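Local coordinates for SH2 domain-containing protein 3C (Homo sapiens, PDB 3T6G) that acts as an adapter in integrin-mediated adhesion and cell migration, binding BCAR1 (p130Cas) through a closed Cdc25-homology domain that cannot carry out canonical nucleotide exchange, at residues R55-D61 with M142-S147; T118-R124 with K313-A317; I132-A136 with L180-L185; D156-I160 with D304-T308. The protein carries 2 engineered substitutions. The contacts are given in a common frame with arbitrary orientation. Residues are numbered along the deposited sequence.

Contact 1: R55-D61 with M142-S147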
# COMPACT_ATOMS: atom_id res chain seq x y z
N ARG A 55 18.60 -0.73 -5.90
CA ARG A 55 18.78 -2.08 -5.43
C ARG A 55 18.68 -2.11 -3.91
O ARG A 55 18.06 -3.00 -3.33
CB ARG A 55 20.11 -2.65 -5.88
CG ARG A 55 20.06 -3.30 -7.24
CD ARG A 55 21.36 -4.08 -7.50
NE ARG A 55 21.69 -4.14 -8.92
CZ ARG A 55 22.59 -3.36 -9.51
NH1 ARG A 55 23.28 -2.47 -8.81
NH2 ARG A 55 22.82 -3.49 -10.82
N HIS A 56 19.28 -1.12 -3.27
CA HIS A 56 19.26 -1.10 -1.82
C HIS A 56 17.86 -0.97 -1.19
O HIS A 56 17.56 -1.72 -0.26
CB HIS A 56 20.21 -0.05 -1.28
CG HIS A 56 21.64 -0.50 -1.30
ND1 HIS A 56 22.29 -0.83 -2.46
CD2 HIS A 56 22.51 -0.74 -0.29
CE1 HIS A 56 23.52 -1.23 -2.18
NE2 HIS A 56 23.68 -1.17 -0.87
N VAL A 57 17.02 -0.05 -1.70
CA VAL A 57 15.70 0.17 -1.11
C VAL A 57 14.79 -0.99 -1.37
O VAL A 57 13.92 -1.26 -0.57
CB VAL A 57 14.91 1.33 -1.72
CG1 VAL A 57 14.49 2.31 -0.64
CG2 VAL A 57 15.65 1.95 -2.85
N THR A 58 14.92 -1.58 -2.56
CA THR A 58 14.10 -2.68 -2.96
C THR A 58 14.32 -3.81 -1.97
O THR A 58 13.36 -4.46 -1.56
CB THR A 58 14.48 -3.18 -4.33
OG1 THR A 58 14.11 -2.19 -5.29
CG2 THR A 58 13.72 -4.46 -4.65
N LYS A 59 15.58 -4.03 -1.58
CA LYS A 59 15.91 -5.11 -0.65
C LYS A 59 15.15 -4.90 0.65
O LYS A 59 14.47 -5.80 1.16
CB LYS A 59 17.40 -5.14 -0.36
CG LYS A 59 17.95 -6.53 -0.05
CD LYS A 59 17.85 -6.92 1.42
CE LYS A 59 19.22 -7.40 1.97
NZ LYS A 59 19.79 -8.62 1.31
N VAL A 60 15.29 -3.71 1.20
CA VAL A 60 14.68 -3.40 2.47
C VAL A 60 13.16 -3.42 2.35
O VAL A 60 12.46 -3.87 3.24
CB VAL A 60 15.17 -2.03 2.94
CG1 VAL A 60 14.50 -1.64 4.22
CG2 VAL A 60 16.71 -2.08 3.12
N ASP A 61 12.66 -2.93 1.22
CA ASP A 61 11.24 -2.82 0.97
C ASP A 61 10.64 -4.21 1.06
O ASP A 61 9.62 -4.44 1.71
CB ASP A 61 10.98 -2.27 -0.45
CG ASP A 61 11.02 -0.74 -0.53
OD1 ASP A 61 10.99 -0.09 0.55
OD2 ASP A 61 11.05 -0.21 -1.68
N MET A 142 14.27 -2.47 -11.22
CA MET A 142 13.85 -3.20 -10.03
C MET A 142 12.41 -3.73 -10.02
O MET A 142 12.08 -4.58 -9.21
CB MET A 142 14.04 -2.31 -8.79
CG MET A 142 15.49 -1.96 -8.50
SD MET A 142 16.58 -3.26 -9.08
CE MET A 142 16.48 -4.36 -7.68
N GLY A 143 11.55 -3.21 -10.90
CA GLY A 143 10.13 -3.53 -10.87
C GLY A 143 9.56 -3.44 -9.45
O GLY A 143 8.87 -4.34 -9.00
N ASN A 144 9.91 -2.37 -8.75
CA ASN A 144 9.47 -2.13 -7.38
C ASN A 144 8.49 -0.96 -7.35
O ASN A 144 8.92 0.19 -7.21
CB ASN A 144 10.69 -1.87 -6.47
CG ASN A 144 10.28 -1.47 -5.07
OD1 ASN A 144 9.09 -1.52 -4.74
ND2 ASN A 144 11.25 -1.06 -4.25
N MET A 145 7.19 -1.23 -7.51
CA MET A 145 6.16 -0.18 -7.58
C MET A 145 6.02 0.57 -6.26
O MET A 145 5.58 1.71 -6.23
CB MET A 145 4.79 -0.73 -7.95
CG MET A 145 4.67 -1.44 -9.28
SD MET A 145 5.33 -0.50 -10.68
CE MET A 145 7.09 -0.66 -10.40
N PHE A 146 6.38 -0.08 -5.17
CA PHE A 146 6.21 0.54 -3.86
C PHE A 146 7.08 1.80 -3.74
O PHE A 146 6.56 2.91 -3.65
CB PHE A 146 6.51 -0.48 -2.74
CG PHE A 146 6.51 0.11 -1.34
CD1 PHE A 146 5.34 0.27 -0.64
CD2 PHE A 146 7.68 0.48 -0.73
CE1 PHE A 146 5.35 0.80 0.63
CE2 PHE A 146 7.69 1.00 0.54
CZ PHE A 146 6.53 1.17 1.22
N SER A 147 8.40 1.63 -3.75
CA SER A 147 9.31 2.79 -3.65
C SER A 147 9.33 3.70 -4.88
O SER A 147 9.55 4.90 -4.76
CB SER A 147 10.73 2.36 -3.24
OG SER A 147 10.78 2.27 -1.81

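Contact 2: T118-R124 with K313-A317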
# COMPACT_ATOMS: atom_id res chain seq x y z
N THR A 118 21.37 23.04 -0.54
CA THR A 118 21.28 24.49 -0.50
C THR A 118 22.35 25.20 -1.34
O THR A 118 22.45 26.41 -1.29
CB THR A 118 21.37 25.02 0.94
OG1 THR A 118 22.55 24.48 1.57
CG2 THR A 118 20.14 24.61 1.75
N GLY A 119 23.14 24.46 -2.09
CA GLY A 119 24.22 25.07 -2.84
C GLY A 119 23.68 26.07 -3.83
O GLY A 119 24.11 27.23 -3.86
N SER A 120 22.73 25.62 -4.63
CA SER A 120 22.15 26.47 -5.66
C SER A 120 21.08 25.68 -6.39
O SER A 120 21.05 24.46 -6.33
CB SER A 120 23.22 26.93 -6.64
OG SER A 120 23.75 25.84 -7.38
N ALA A 121 20.20 26.39 -7.08
CA ALA A 121 19.16 25.73 -7.85
C ALA A 121 19.82 24.77 -8.82
O ALA A 121 19.25 23.74 -9.17
CB ALA A 121 18.31 26.76 -8.59
N GLU A 122 21.04 25.09 -9.23
CA GLU A 122 21.75 24.27 -10.21
C GLU A 122 22.22 22.90 -9.67
O GLU A 122 22.08 21.88 -10.36
CB GLU A 122 22.92 25.05 -10.76
CG GLU A 122 23.42 24.57 -12.10
CD GLU A 122 24.47 25.52 -12.67
OE1 GLU A 122 25.66 25.29 -12.37
OE2 GLU A 122 24.08 26.48 -13.38
N GLU A 123 22.77 22.87 -8.46
CA GLU A 123 23.07 21.59 -7.79
C GLU A 123 21.80 20.82 -7.48
O GLU A 123 21.72 19.61 -7.73
CB GLU A 123 23.80 21.81 -6.47
CG GLU A 123 25.25 22.19 -6.59
CD GLU A 123 25.85 22.52 -5.24
OE1 GLU A 123 25.62 21.73 -4.29
OE2 GLU A 123 26.53 23.58 -5.15
N ARG A 124 20.83 21.52 -6.89
CA ARG A 124 19.52 20.95 -6.61
C ARG A 124 18.89 20.29 -7.83
O ARG A 124 18.37 19.18 -7.73
CB ARG A 124 18.60 22.01 -6.07
CG ARG A 124 18.53 22.05 -4.58
CD ARG A 124 17.13 22.44 -4.18
NE ARG A 124 16.74 23.66 -4.87
CZ ARG A 124 17.31 24.84 -4.63
NH1 ARG A 124 18.27 24.93 -3.72
NH2 ARG A 124 16.90 25.92 -5.28
N LYS A 313 12.61 29.32 2.17
CA LYS A 313 13.93 29.89 2.43
C LYS A 313 14.79 29.69 1.21
O LYS A 313 15.56 30.58 0.81
CB LYS A 313 14.60 29.19 3.61
CG LYS A 313 14.01 29.52 4.96
CD LYS A 313 14.82 30.60 5.69
CE LYS A 313 14.29 30.80 7.11
NZ LYS A 313 15.12 31.73 7.92
N LEU A 314 14.67 28.51 0.61
CA LEU A 314 15.43 28.18 -0.57
C LEU A 314 15.03 29.08 -1.73
O LEU A 314 15.83 29.88 -2.21
CB LEU A 314 15.22 26.72 -0.94
CG LEU A 314 16.45 25.83 -0.80
CD1 LEU A 314 17.33 26.27 0.35
CD2 LEU A 314 16.01 24.39 -0.63
N GLU A 315 13.78 28.95 -2.18
CA GLU A 315 13.25 29.80 -3.24
C GLU A 315 12.01 30.55 -2.75
O GLU A 315 10.90 30.06 -2.88
CB GLU A 315 12.93 28.99 -4.50
CG GLU A 315 14.07 28.07 -4.94
CD GLU A 315 13.80 27.36 -6.26
OE1 GLU A 315 12.94 27.84 -7.03
OE2 GLU A 315 14.46 26.33 -6.53
N PRO A 316 12.21 31.76 -2.18
CA PRO A 316 11.13 32.60 -1.63
C PRO A 316 10.03 32.92 -2.65
O PRO A 316 10.33 33.08 -3.84
CB PRO A 316 11.86 33.88 -1.23
CG PRO A 316 13.28 33.44 -0.97
CD PRO A 316 13.53 32.40 -2.03
N ALA A 317 8.79 33.02 -2.16
CA ALA A 317 7.61 33.27 -2.99
C ALA A 317 7.32 34.75 -3.27
O ALA A 317 7.09 35.13 -4.42
CB ALA A 317 6.39 32.60 -2.37

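Contact 3: I132-A136 with L180-L185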
# COMPACT_ATOMS: atom_id res chain seq x y z
N ILE A 132 14.75 11.45 -9.93
CA ILE A 132 14.00 10.93 -11.07
C ILE A 132 14.61 9.66 -11.67
O ILE A 132 13.90 8.71 -11.99
CB ILE A 132 13.85 12.03 -12.18
CG1 ILE A 132 12.84 13.08 -11.73
CG2 ILE A 132 13.43 11.44 -13.54
CD1 ILE A 132 13.08 14.43 -12.37
N GLN A 133 15.93 9.65 -11.84
CA GLN A 133 16.64 8.45 -12.24
C GLN A 133 16.35 7.30 -11.24
O GLN A 133 16.10 6.17 -11.65
CB GLN A 133 18.14 8.72 -12.35
CG GLN A 133 18.57 9.62 -13.54
OE1 GLN A 133 20.84 9.86 -12.72
NE2 GLN A 133 20.58 9.53 -14.92
N LEU A 134 16.38 7.60 -9.95
CA LEU A 134 16.02 6.59 -8.96
C LEU A 134 14.60 6.06 -9.22
O LEU A 134 14.36 4.85 -9.17
CB LEU A 134 16.14 7.11 -7.52
CG LEU A 134 15.60 6.13 -6.46
CD1 LEU A 134 16.11 4.71 -6.71
CD2 LEU A 134 15.89 6.56 -5.00
N ALA A 135 13.65 6.95 -9.48
CA ALA A 135 12.28 6.51 -9.73
C ALA A 135 12.18 5.72 -11.03
O ALA A 135 11.42 4.76 -11.10
CB ALA A 135 11.32 7.68 -9.74
N ALA A 136 12.95 6.09 -12.04
CA ALA A 136 12.93 5.34 -13.28
C ALA A 136 13.53 3.95 -13.08
O ALA A 136 13.07 2.96 -13.65
CB ALA A 136 13.64 6.10 -14.44
N LEU A 180 11.23 12.60 -19.21
CA LEU A 180 10.98 11.27 -18.69
C LEU A 180 9.93 11.34 -17.58
O LEU A 180 8.93 10.61 -17.59
CB LEU A 180 12.29 10.67 -18.19
CG LEU A 180 12.19 9.21 -17.76
CD1 LEU A 180 12.08 8.35 -19.00
CD2 LEU A 180 13.39 8.79 -16.89
N TYR A 181 10.15 12.26 -16.64
CA TYR A 181 9.26 12.48 -15.51
C TYR A 181 7.84 12.87 -15.95
O TYR A 181 6.87 12.23 -15.55
CB TYR A 181 9.83 13.56 -14.60
CG TYR A 181 9.00 13.83 -13.38
CD1 TYR A 181 8.88 12.89 -12.38
CD2 TYR A 181 8.33 15.03 -13.22
CE1 TYR A 181 8.11 13.14 -11.25
CE2 TYR A 181 7.55 15.29 -12.09
CZ TYR A 181 7.45 14.34 -11.11
OH TYR A 181 6.69 14.57 -9.98
N GLU A 182 7.74 13.93 -16.77
CA GLU A 182 6.46 14.51 -17.14
C GLU A 182 5.68 13.61 -18.08
O GLU A 182 4.44 13.55 -18.02
CB GLU A 182 6.64 15.86 -17.83
CG GLU A 182 6.92 17.00 -16.87
CD GLU A 182 5.80 17.20 -15.87
OE1 GLU A 182 4.62 17.10 -16.28
OE2 GLU A 182 6.10 17.46 -14.68
N LYS A 183 6.41 12.94 -18.96
CA LYS A 183 5.79 12.26 -20.09
C LYS A 183 5.78 10.74 -19.97
O LYS A 183 5.08 10.07 -20.73
CB LYS A 183 6.49 12.70 -21.39
CG LYS A 183 6.18 14.14 -21.81
CD LYS A 183 4.73 14.31 -22.27
CE LYS A 183 4.45 15.72 -22.77
NZ LYS A 183 3.03 15.88 -23.23
N LYS A 184 6.54 10.18 -19.04
CA LYS A 184 6.59 8.73 -18.90
C LYS A 184 6.18 8.27 -17.52
O LYS A 184 5.21 7.52 -17.37
CB LYS A 184 7.99 8.20 -19.22
CG LYS A 184 8.46 8.50 -20.65
CD LYS A 184 7.64 7.75 -21.69
CE LYS A 184 7.99 8.20 -23.10
NZ LYS A 184 6.93 7.83 -24.08
N LEU A 185 6.91 8.73 -16.51
CA LEU A 185 6.74 8.25 -15.16
C LEU A 185 5.44 8.68 -14.54
O LEU A 185 4.72 7.86 -13.95
CB LEU A 185 7.89 8.73 -14.28
CG LEU A 185 9.24 8.25 -14.78
CD1 LEU A 185 10.35 8.67 -13.82
CD2 LEU A 185 9.18 6.75 -14.98

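Contact 4: D156-I160 with D304-T308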
# COMPACT_ATOMS: atom_id res chain seq x y z
N ASP A 156 6.60 15.17 -5.96
CA ASP A 156 5.30 15.77 -6.20
C ASP A 156 4.76 16.46 -4.95
O ASP A 156 3.68 17.03 -4.97
CB ASP A 156 4.31 14.72 -6.72
CG ASP A 156 3.00 15.33 -7.24
OD1 ASP A 156 2.94 15.74 -8.43
OD2 ASP A 156 2.01 15.39 -6.47
N MET A 157 5.50 16.42 -3.85
CA MET A 157 5.05 17.19 -2.69
C MET A 157 4.98 18.64 -3.12
O MET A 157 5.80 19.09 -3.92
CB MET A 157 5.99 17.05 -1.52
CG MET A 157 6.05 15.67 -0.96
SD MET A 157 7.06 15.72 0.52
CE MET A 157 6.88 14.02 1.06
N ALA A 158 4.00 19.38 -2.62
CA ALA A 158 3.89 20.77 -3.01
C ALA A 158 5.22 21.46 -2.76
O ALA A 158 5.66 22.31 -3.54
CB ALA A 158 2.75 21.48 -2.25
N GLN A 159 5.88 21.08 -1.67
CA GLN A 159 7.08 21.78 -1.24
C GLN A 159 8.25 21.59 -2.22
O GLN A 159 9.20 22.39 -2.23
CB GLN A 159 7.48 21.33 0.17
CG GLN A 159 6.56 21.82 1.26
CD GLN A 159 5.45 20.82 1.59
OE1 GLN A 159 5.00 20.06 0.73
NE2 GLN A 159 5.02 20.82 2.84
N ILE A 160 8.18 20.53 -3.03
CA ILE A 160 9.24 20.26 -4.00
C ILE A 160 8.84 20.79 -5.37
O ILE A 160 9.68 21.29 -6.12
CB ILE A 160 9.58 18.75 -4.09
CG1 ILE A 160 10.24 18.25 -2.79
CG2 ILE A 160 10.50 18.47 -5.27
CD1 ILE A 160 11.21 19.25 -2.21
N ASP A 304 5.14 18.74 7.62
CA ASP A 304 4.61 19.35 6.42
C ASP A 304 4.93 20.82 6.50
O ASP A 304 5.21 21.46 5.49
CB ASP A 304 3.11 19.15 6.33
CG ASP A 304 2.52 19.78 5.10
OD1 ASP A 304 2.64 19.17 4.01
OD2 ASP A 304 1.95 20.89 5.22
N LYS A 305 4.92 21.35 7.72
CA LYS A 305 5.28 22.74 7.92
C LYS A 305 6.80 22.96 7.77
O LYS A 305 7.24 23.99 7.24
CB LYS A 305 4.75 23.24 9.28
CG LYS A 305 5.82 23.40 10.37
CD LYS A 305 6.72 24.62 10.11
CE LYS A 305 7.78 24.81 11.19
NZ LYS A 305 8.60 26.03 10.94
N VAL A 306 7.59 21.99 8.24
CA VAL A 306 9.04 22.11 8.21
C VAL A 306 9.55 22.16 6.79
O VAL A 306 10.43 22.94 6.46
CB VAL A 306 9.72 20.97 8.93
CG1 VAL A 306 11.19 20.94 8.57
CG2 VAL A 306 9.55 21.14 10.42
N LEU A 307 8.98 21.30 5.95
CA LEU A 307 9.23 21.33 4.53
C LEU A 307 8.92 22.69 3.92
O LEU A 307 9.83 23.37 3.43
CB LEU A 307 8.41 20.24 3.83
CG LEU A 307 8.85 18.81 4.17
CD1 LEU A 307 8.00 17.80 3.42
CD2 LEU A 307 10.31 18.64 3.82
N THR A 308 7.66 23.11 3.96
CA THR A 308 7.26 24.34 3.27
C THR A 308 8.13 25.52 3.67
O THR A 308 8.34 26.42 2.87
CB THR A 308 5.80 24.70 3.51
OG1 THR A 308 5.57 24.79 4.92
CG2 THR A 308 4.88 23.66 2.92

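Contact 1: R55-D61 with M142-S147
How a polar group can be buried in an all-helical domain is well illustrated where the turn at 142-144 and the start of helix 145-155 meet the helical residues 55-61 of the Cdc25-homology (Ras-GEF) domain. Met142 opens the turn: its CE lies 3.8 Å from CG of Arg55, and its CG reaches within 3.5 Å of OG1 of Thr58, so the thioether lies against Arg55 and Thr58, in the middle of helix 50-64. Gly143 then takes a positive phi, a conformation that favours glycine, and lets the chain change direction. Asn144 follows as the N-cap of the next helix and works in two directions. Asn144 OD1 accepts weak capping bonds from the backbone N of Phe146 and of Ser147, while Asn144 ND2 donates across the interface to OD2 of Asp61 (2.7 Å) and to OG1 of Thr58 (3.2 Å), a hydroxyl also bonded to the carbonyl of Ala54. Phe146 brings its ring edge to Asp61, CE2 lying 3.5 Å from OD1. Ser147 completes the network with a very short bond from OG to Asp61 OD2, 2.5 Å. The carboxylate is thus met by an amide and a hydroxyl on OD2, and by a salt bridge from Arg102 on OD1. Helix 93-115 therefore contributes the charge partner, Leu138 of helix 121-140 packs against Val57, Thr58, Asn144 and Ser147, and Phe206 stacks on Phe146.

Contact 2: T118-R124 with K313-A317
Two helix termini meet here, one beginning and one ending. Residues 118-120 lead into helix 121-140, and helix 296-314 stops at Leu314, with Glu315 the first residue to leave helical geometry (phi/psi -121/91). The two backbones approach most closely at Thr118 and Leu314, whose CA atoms are 6.9 Å apart, and stay 8.5 Å apart between the CA atoms of Ala121 and Glu315. Ser120 is the N-cap of the starting helix, its OG accepting a weak bond from the backbone N of Glu123. From the first turn of that helix Arg124 reaches across to form a salt bridge, NH2 donating to OE2 of Glu315 at 2.8 Å, with the carboxylate oxygen near the plane of the guanidinium. Leu314 lies over one face of the same group, its CG 3.6 Å from Arg124 NH1, and its CD1 touches CG2 of Thr118 at 3.6 Å. One arginine thus offers its edge to a charge and its flat face to an aliphatic side chain. Its NH1 also bonds the carbonyl of Ser117, and Thr166 bridges the pair by bonding both Arg124 NE and Glu315 OE2, while OE1 accepts from the backbone N of Gln165. Such pairing implies that the end of helix 296-314 is tied to helices 121-140 and 164-173 by specific polar geometry as well as by packing.

Contact 3: I132-A136 with L180-L185
Ile132 overlaps three side chains of the facing helix at once: its CG1 lies 4.0 Å from CD1 of Tyr181, while its CG2 lies 4.3 Å from CD2 of Leu180 and 4.2 Å from CD1 of Leu185. One helical turn further on, Ala136 takes up the same two leucines, CB resting 3.6 Å from Leu180 CD2 and 4.2 Å from Leu185 CD1. Leu185 CD1 thus touches Ile132, Ala136 and also Ala135, whose CB is 4.3 Å from it. The axes of segments 132-136 and 180-185 run at 19° to each other, 11.0 Å apart at closest approach; bulky residues from 180-185 and Ile132 fill the intervening space, while the alanines present small surfaces to the leucine tips. The facing helix carries a wider pi-type turn, seen in Leu185 N bonding to Leu180 O at 3.0 Å, alongside the ordinary bond from Lys184 N to the same oxygen at 2.8 Å. Leu180, Tyr181 and Leu185 all pack onto helix 121-140, whereas Glu182, Lys183 and Lys184 are exposed. Helix 145-155 packs against both segments, with Leu155 touching Ile132 and Tyr181, Val151 touching Ala135 and Met152 touching Tyr181, so that three helices share one apolar layer. Every side-chain pair here is a hydrocarbon contact, and apolar packing, not directional bonding, joins the two segments.

Contact 4: D156-I160 with D304-T308
Within the helical Cdc25-homology fold, this contact joins the short helix 158-161 to the long helix 296-314. Gln159 is the central residue, with by far the largest buried area, and its CA comes within 5.2 Å of the CA of Thr308. Its side chain as a whole crowds Thr308 CG2 in the model, so its placement is less sure; as modelled, Gln159 CG lies 3.5 Å from Leu307 CB. Leu307 is the second main contributor; its CD1 also meets the sulfur of Met157, SD, at 3.7 Å. Met157 occupies the N-cap position of the short helix and continues onto Ser107 and Ala111 of helix 93-115, while Leu115 of that helix touches Leu307 and Ile160, so the apolar side of the contact merges into the body of the domain. In Thr308, the third, the hydroxyl turns back along its own helix, OG1 donating to the carbonyl O of Lys305 at 3.0 Å. The main chain joins in too, the carbonyl of Gln159 accepting from Ser311. With the same reserve about its position, Gln159 NE2 donates to Asp304 OD1 at 3.1 Å and, weakly, to Asp304 O at 2.7 Å.

How the contacts relate
All four contacts belong to one helical Ras-GEF-type domain and tie together parts distant in sequence. Contacts 2 and 3 share helix 121-140, their centres about 21 Å apart; contacts 2 and 4 share helix 296-314, at about 14 Å between centres. Contacts 3 and 4 touch through Tyr181 OH and Asp156 CB, 4.0 Å apart, whereas contacts 1 and 2 are farthest separated, at about 29 Å between centres. Along the chain contacts 3 and 4 cross each other and are nested within the loop closed by contact 2, contact 1 crosses contacts 2 and 3, and contact 4 follows contact 1. Such interleaving joins distant helices of the domain whose closed form BCAR1 binding requires.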